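Local coordinates for stomatin operon partner protein (Pyrococcus horikoshii OT3, PDB 3WWV) that is a membrane-bound serine protease that cleaves preferentially near hydrophobic or aromatic residues and degrades casein and a stomatin homolog in vitro, here represented by its C-terminal OB-fold domain, at the interface of chains A and B. Sequence-based numbering; all coordinates share one arbitrary frame. Chains: chain A/B, Stomatin operon partner protein.

The interface of chains A and B. Residues chain A 8-13; chain B 66.
In a two-fold symmetric interface between two copies of the NfeD-like C-terminal domain, a beta-barrel of the OB fold, B:Arg66 caps the carboxy-terminal end of the short helix A:7-10 by gripping the backbone of A:Glu9 and A:Ile11. A twin contact with the chains exchanged repeats this grip, so the tail following the last strand of each barrel ties to the segment preceding the first barrel strand of the other. The pairing is consistent with the homodimer reported for the full-length protein, although this domain pair alone does not show how the whole molecule assembles.

The guanidinium meets main-chain carbonyls and not side-chain carboxylates. B:Arg66 NH2 hydrogen-bonds to A:Glu9 O at 2.8 Å, approaching from above the carbonyl plane. B:Arg66 NH2 also bonds to A:Ile11 O at 2.8 Å, where the approach is tilted but the bond is straighter (144° at H). A:Glu8 O lies 2.6 Å from B:Arg66 NH2, yet the N-H groups point elsewhere and no hydrogen bond is made. B:Arg66 NH1 adds a weak bond to A:Glu9 O, and B:Arg66 NE a weak one to A:Ile11 O at 3.2 Å. Carbonyls at the helix end and in the turn after it thus cluster around the NH2 end of a group expected to be cationic, and their partial negative charge may add to the attraction.

The arginine chain turns about its CB-CG bond (chi2 -87°) and then runs nearly straight through CD, carrying its tip to these carbonyls. A:Leu13 covers one guanidinium face, its CG 4.0 Å above the centre of the plane, while A:Leu13 CD2 touches B:Arg66 CD at 3.9 Å. Nearer the arginine backbone, water 1 bridges B:Arg66 N and A:Gly12 O, with 3.0 Å from the water oxygen to each of the two atoms.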
# COMPACT_ATOMS: atom_id res chain seq x y z
N GLU A 8 5.44 -1.30 9.93
CA GLU A 8 6.10 -2.31 9.12
C GLU A 8 5.32 -3.62 9.09
O GLU A 8 5.32 -4.32 8.09
CB GLU A 8 7.52 -2.53 9.63
CG GLU A 8 8.40 -3.27 8.65
CD GLU A 8 9.89 -3.13 8.95
OE1 GLU A 8 10.68 -3.89 8.35
OE2 GLU A 8 10.26 -2.26 9.78
N GLU A 9 4.64 -3.93 10.19
CA GLU A 9 3.91 -5.18 10.32
C GLU A 9 2.61 -5.14 9.52
O GLU A 9 2.19 -6.16 8.99
CB GLU A 9 3.59 -5.47 11.79
CG GLU A 9 4.76 -5.27 12.75
CD GLU A 9 4.38 -5.55 14.20
OE1 GLU A 9 4.60 -4.66 15.05
OE2 GLU A 9 3.86 -6.66 14.49
N MET A 10 2.00 -3.97 9.43
CA MET A 10 0.65 -3.85 8.85
C MET A 10 0.62 -3.45 7.38
O MET A 10 -0.26 -3.88 6.64
CB MET A 10 -0.21 -2.86 9.65
CG MET A 10 -0.37 -3.18 11.14
SD MET A 10 -0.92 -4.87 11.41
CE MET A 10 -2.59 -4.83 10.75
N ILE A 11 1.58 -2.63 6.97
CA ILE A 11 1.57 -2.06 5.63
C ILE A 11 1.79 -3.14 4.56
O ILE A 11 2.70 -3.97 4.66
CB ILE A 11 2.54 -0.86 5.52
CG1 ILE A 11 2.00 0.30 6.36
CG2 ILE A 11 2.69 -0.40 4.07
CD1 ILE A 11 2.91 1.50 6.46
N GLY A 12 0.91 -3.16 3.56
CA GLY A 12 0.99 -4.15 2.50
C GLY A 12 0.02 -5.31 2.65
O GLY A 12 -0.24 -6.01 1.68
N LEU A 13 -0.50 -5.52 3.86
CA LEU A 13 -1.44 -6.62 4.11
C LEU A 13 -2.80 -6.37 3.46
O LEU A 13 -3.19 -5.22 3.21
CB LEU A 13 -1.65 -6.86 5.61
CG LEU A 13 -0.46 -7.42 6.41
CD1 LEU A 13 -0.80 -7.54 7.89
CD2 LEU A 13 0.01 -8.75 5.86
N ARG B 66 3.81 -8.89 0.11
CA ARG B 66 3.67 -9.90 1.16
C ARG B 66 3.48 -11.32 0.62
O ARG B 66 2.82 -11.52 -0.40
CB ARG B 66 2.53 -9.54 2.10
CG ARG B 66 2.71 -8.21 2.82
CD ARG B 66 3.51 -8.36 4.10
NE ARG B 66 3.57 -7.09 4.81
CZ ARG B 66 3.59 -6.95 6.13
NH1 ARG B 66 3.56 -8.01 6.93
NH2 ARG B 66 3.65 -5.73 6.64
O HOH W 1 1.97 -6.53 -0.24